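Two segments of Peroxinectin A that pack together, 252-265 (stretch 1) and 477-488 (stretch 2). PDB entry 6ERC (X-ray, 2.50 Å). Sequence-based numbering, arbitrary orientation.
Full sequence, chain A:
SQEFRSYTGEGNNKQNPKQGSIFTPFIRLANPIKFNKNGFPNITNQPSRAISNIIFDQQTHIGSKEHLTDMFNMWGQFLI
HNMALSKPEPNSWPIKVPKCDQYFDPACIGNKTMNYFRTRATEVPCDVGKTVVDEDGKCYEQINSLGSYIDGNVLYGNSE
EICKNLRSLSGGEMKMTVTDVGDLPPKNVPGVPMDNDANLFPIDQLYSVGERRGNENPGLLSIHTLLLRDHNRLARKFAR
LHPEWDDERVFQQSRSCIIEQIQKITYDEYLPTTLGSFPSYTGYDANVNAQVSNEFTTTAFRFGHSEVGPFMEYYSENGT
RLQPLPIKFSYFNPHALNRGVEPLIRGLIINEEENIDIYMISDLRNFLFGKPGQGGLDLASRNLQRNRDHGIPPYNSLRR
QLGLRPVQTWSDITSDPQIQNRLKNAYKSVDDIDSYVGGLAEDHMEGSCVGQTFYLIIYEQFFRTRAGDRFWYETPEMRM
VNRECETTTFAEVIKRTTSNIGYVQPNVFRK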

# COMPACT_ATOMS: atom_id res chain seq x y z
N GLN A 252 6.09 -12.38 21.67
CA GLN A 252 5.02 -11.39 21.77
C GLN A 252 5.56 -10.03 22.20
O GLN A 252 5.20 -9.00 21.62
CB GLN A 252 3.95 -11.88 22.75
CG GLN A 252 3.20 -13.13 22.29
CD GLN A 252 2.52 -12.94 20.95
OE1 GLN A 252 2.32 -11.82 20.48
NE2 GLN A 252 2.17 -14.05 20.31
N GLN A 253 6.43 -10.01 23.21
CA GLN A 253 7.03 -8.75 23.62
C GLN A 253 7.82 -8.12 22.48
O GLN A 253 7.86 -6.89 22.34
CB GLN A 253 7.93 -8.97 24.84
CG GLN A 253 7.17 -9.33 26.12
CD GLN A 253 6.49 -8.14 26.80
OE1 GLN A 253 5.83 -8.31 27.82
NE2 GLN A 253 6.65 -6.94 26.24
N SER A 254 8.46 -8.95 21.65
CA SER A 254 9.16 -8.43 20.48
C SER A 254 8.17 -7.98 19.41
O SER A 254 8.34 -6.91 18.81
CB SER A 254 10.12 -9.48 19.92
OG SER A 254 11.08 -9.85 20.89
N ARG A 255 7.14 -8.79 19.15
CA ARG A 255 6.10 -8.39 18.21
C ARG A 255 5.48 -7.06 18.62
O ARG A 255 5.23 -6.20 17.77
CB ARG A 255 5.03 -9.48 18.12
CG ARG A 255 3.82 -9.10 17.26
CD ARG A 255 3.05 -10.32 16.75
NE ARG A 255 1.85 -10.62 17.53
CZ ARG A 255 0.62 -10.20 17.22
NH1 ARG A 255 0.40 -9.47 16.14
NH2 ARG A 255 -0.41 -10.53 18.00
N SER A 256 5.23 -6.88 19.92
CA SER A 256 4.60 -5.65 20.39
C SER A 256 5.48 -4.44 20.10
O SER A 256 4.97 -3.38 19.71
CB SER A 256 4.31 -5.76 21.89
OG SER A 256 3.52 -4.67 22.34
N CYS A 257 6.80 -4.57 20.28
CA CYS A 257 7.70 -3.45 20.01
C CYS A 257 7.70 -3.08 18.53
O CYS A 257 7.64 -1.90 18.18
CB CYS A 257 9.12 -3.78 20.47
SG CYS A 257 9.33 -4.06 22.24
N ILE A 258 7.78 -4.09 17.66
CA ILE A 258 7.84 -3.83 16.22
C ILE A 258 6.57 -3.14 15.75
O ILE A 258 6.61 -2.20 14.95
CB ILE A 258 8.10 -5.14 15.46
CG1 ILE A 258 9.47 -5.71 15.83
CG2 ILE A 258 7.99 -4.91 13.95
CD1 ILE A 258 10.65 -4.83 15.46
N ILE A 259 5.41 -3.61 16.22
CA ILE A 259 4.15 -2.95 15.89
C ILE A 259 4.21 -1.48 16.29
O ILE A 259 3.83 -0.60 15.51
CB ILE A 259 2.98 -3.69 16.56
CG1 ILE A 259 2.79 -5.05 15.91
CG2 ILE A 259 1.69 -2.87 16.48
CD1 ILE A 259 1.85 -5.96 16.64
N GLU A 260 4.67 -1.21 17.51
CA GLU A 260 4.85 0.18 17.94
C GLU A 260 5.82 0.92 17.03
O GLU A 260 5.62 2.09 16.72
CB GLU A 260 5.33 0.22 19.39
CG GLU A 260 5.81 1.61 19.83
CD GLU A 260 6.12 1.68 21.31
OE1 GLU A 260 5.69 0.78 22.06
OE2 GLU A 260 6.80 2.65 21.72
N GLN A 261 6.90 0.25 16.62
CA GLN A 261 7.87 0.89 15.74
C GLN A 261 7.24 1.25 14.40
O GLN A 261 7.47 2.34 13.87
CB GLN A 261 9.08 -0.01 15.55
CG GLN A 261 10.21 0.61 14.73
CD GLN A 261 10.77 1.87 15.37
OE1 GLN A 261 11.69 1.80 16.18
NE2 GLN A 261 10.21 3.01 15.00
N ILE A 262 6.44 0.34 13.84
CA ILE A 262 5.75 0.63 12.58
C ILE A 262 4.80 1.80 12.77
O ILE A 262 4.78 2.75 11.98
CB ILE A 262 5.02 -0.62 12.07
CG1 ILE A 262 6.02 -1.73 11.72
CG2 ILE A 262 4.17 -0.28 10.84
CD1 ILE A 262 5.39 -3.09 11.51
N GLN A 263 3.99 1.76 13.83
CA GLN A 263 3.01 2.81 14.06
C GLN A 263 3.68 4.17 14.23
O GLN A 263 3.23 5.17 13.65
CB GLN A 263 2.16 2.47 15.28
CG GLN A 263 1.22 1.31 15.07
CD GLN A 263 0.35 1.02 16.28
OE1 GLN A 263 0.57 1.57 17.36
NE2 GLN A 263 -0.65 0.17 16.10
N LYS A 264 4.76 4.24 15.01
CA LYS A 264 5.37 5.53 15.32
C LYS A 264 5.95 6.19 14.07
O LYS A 264 5.79 7.40 13.87
CB LYS A 264 6.46 5.36 16.38
CG LYS A 264 6.92 6.68 16.99
CD LYS A 264 8.13 6.49 17.89
CE LYS A 264 8.55 7.79 18.56
NZ LYS A 264 9.80 7.62 19.35
N ILE A 265 6.63 5.41 13.23
CA ILE A 265 7.18 5.96 11.99
C ILE A 265 6.05 6.50 11.12
O ILE A 265 6.21 7.53 10.44
CB ILE A 265 8.01 4.90 11.25
CG1 ILE A 265 9.31 4.63 12.01
CG2 ILE A 265 8.31 5.34 9.82
CD1 ILE A 265 10.07 3.42 11.53
N GLU A 477 -1.94 1.74 29.01
CA GLU A 477 -1.71 0.31 29.21
C GLU A 477 -0.63 -0.22 28.28
O GLU A 477 0.05 -1.20 28.61
CB GLU A 477 -3.01 -0.46 29.01
CG GLU A 477 -4.04 -0.21 30.10
CD GLU A 477 -5.44 -0.67 29.70
OE1 GLU A 477 -5.74 -0.67 28.49
OE2 GLU A 477 -6.22 -1.03 30.61
N MET A 478 -0.45 0.40 27.11
CA MET A 478 0.52 -0.09 26.14
C MET A 478 1.89 0.53 26.33
O MET A 478 2.90 -0.08 25.96
CB MET A 478 0.03 0.18 24.72
CG MET A 478 0.47 -0.88 23.73
SD MET A 478 -0.38 -2.44 24.04
CE MET A 478 0.61 -3.57 23.06
N ARG A 479 1.97 1.74 26.89
CA ARG A 479 3.26 2.25 27.32
C ARG A 479 3.86 1.35 28.40
O ARG A 479 5.08 1.15 28.45
CB ARG A 479 3.13 3.69 27.83
CG ARG A 479 2.82 4.72 26.76
CD ARG A 479 3.18 6.13 27.23
NE ARG A 479 2.53 7.18 26.45
CZ ARG A 479 2.97 7.66 25.29
NH1 ARG A 479 4.08 7.18 24.73
NH2 ARG A 479 2.30 8.63 24.68
N MET A 480 3.01 0.80 29.26
CA MET A 480 3.47 -0.14 30.28
C MET A 480 4.03 -1.41 29.64
O MET A 480 5.13 -1.86 29.99
CB MET A 480 2.32 -0.48 31.23
CG MET A 480 2.50 -1.74 32.07
SD MET A 480 3.87 -1.64 33.23
CE MET A 480 3.80 -3.27 33.97
N VAL A 481 3.28 -1.99 28.70
CA VAL A 481 3.71 -3.24 28.07
C VAL A 481 5.02 -3.05 27.33
O VAL A 481 5.89 -3.93 27.34
CB VAL A 481 2.60 -3.76 27.13
CG1 VAL A 481 3.10 -4.96 26.31
CG2 VAL A 481 1.37 -4.14 27.92
N ASN A 482 5.18 -1.90 26.68
CA ASN A 482 6.33 -1.64 25.82
C ASN A 482 7.36 -0.75 26.50
O ASN A 482 8.01 0.08 25.86
CB ASN A 482 5.86 -1.01 24.51
CG ASN A 482 5.03 -1.97 23.67
OD1 ASN A 482 5.13 -3.18 23.82
ND2 ASN A 482 4.20 -1.42 22.79
N ARG A 483 7.54 -0.93 27.81
CA ARG A 483 8.47 -0.10 28.56
C ARG A 483 9.93 -0.43 28.28
O ARG A 483 10.80 0.41 28.54
CB ARG A 483 8.19 -0.22 30.06
CG ARG A 483 8.26 -1.63 30.62
CD ARG A 483 7.87 -1.65 32.09
NE ARG A 483 7.10 -2.84 32.44
CZ ARG A 483 7.63 -4.01 32.79
NH1 ARG A 483 6.84 -5.03 33.09
NH2 ARG A 483 8.95 -4.17 32.83
N GLU A 484 10.21 -1.62 27.75
CA GLU A 484 11.58 -2.03 27.46
C GLU A 484 11.87 -2.05 25.96
O GLU A 484 12.91 -2.59 25.56
CB GLU A 484 11.87 -3.40 28.08
CG GLU A 484 11.65 -3.45 29.58
CD GLU A 484 12.29 -4.66 30.23
OE1 GLU A 484 13.17 -4.48 31.10
OE2 GLU A 484 11.90 -5.80 29.88
N CYS A 485 11.00 -1.49 25.13
CA CYS A 485 11.27 -1.41 23.70
C CYS A 485 12.31 -0.32 23.43
O CYS A 485 12.74 0.41 24.32
CB CYS A 485 9.98 -1.14 22.93
SG CYS A 485 8.66 -2.37 23.14
N GLU A 486 12.71 -0.21 22.16
CA GLU A 486 13.70 0.75 21.71
C GLU A 486 13.20 1.49 20.48
O GLU A 486 13.89 1.62 19.47
CB GLU A 486 15.02 0.06 21.42
CG GLU A 486 15.49 -0.86 22.54
CD GLU A 486 16.77 -1.59 22.18
OE1 GLU A 486 17.28 -1.37 21.06
OE2 GLU A 486 17.26 -2.38 23.01
N THR A 487 11.97 1.99 20.55
CA THR A 487 11.34 2.62 19.40
C THR A 487 11.99 3.96 19.12
O THR A 487 11.99 4.86 19.97
CB THR A 487 9.84 2.78 19.65
OG1 THR A 487 9.28 1.51 19.99
CG2 THR A 487 9.15 3.31 18.41
N THR A 488 12.53 4.11 17.91
CA THR A 488 13.20 5.34 17.51
C THR A 488 12.73 5.77 16.13
O THR A 488 11.71 5.27 15.63
CB THR A 488 14.72 5.14 17.52
OG1 THR A 488 15.38 6.37 17.21
CG2 THR A 488 15.14 4.07 16.52
O HOH W 1 7.23 -4.94 24.49
O HOH W 2 2.74 -2.55 20.33

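How do the backbones meet? Stretch 1 is helical throughout, while stretch 2 leaves its helix at Asn482, makes a type I turn to Cys485 and runs on as an extended loop beside the long helix. The two helix axes stay 11.1 Å apart at their closest, so much of the contact falls to the turn and loop, where Cys257 CA and Cys485 CA lie 5.5 Å apart.

What fixes the two covalently? A disulfide joins Cys257 SG to Cys485 SG at 2.0 Å, with a chi3 of -77°, tying together residues more than 220 positions apart in sequence.

Which polar groups pair? Gln261 caters to both backbone groups of Thr488: its OE1 accepts from Thr488 N at 3.0 Å, and its NE2 donates to Thr488 O at 2.8 Å. Gln253 NE2 reaches Val481 O at 3.3 Å. Asn482 faces the helix, taking a hydrogen bond from Ser256 OG to its OD1 (2.6 Å) and giving a weak one from ND2 to Glu260 OE1 (2.8 Å). Thr487 OG1 adds another weak bond, to Glu260 OE2 at 3.2 Å.

What fills the remaining space? Lys264 CD packs on Thr487 CG2 at 3.4 Å, using the aliphatic part of its extended chain. Water 2 bridges Ser256 O and Asn482 ND2.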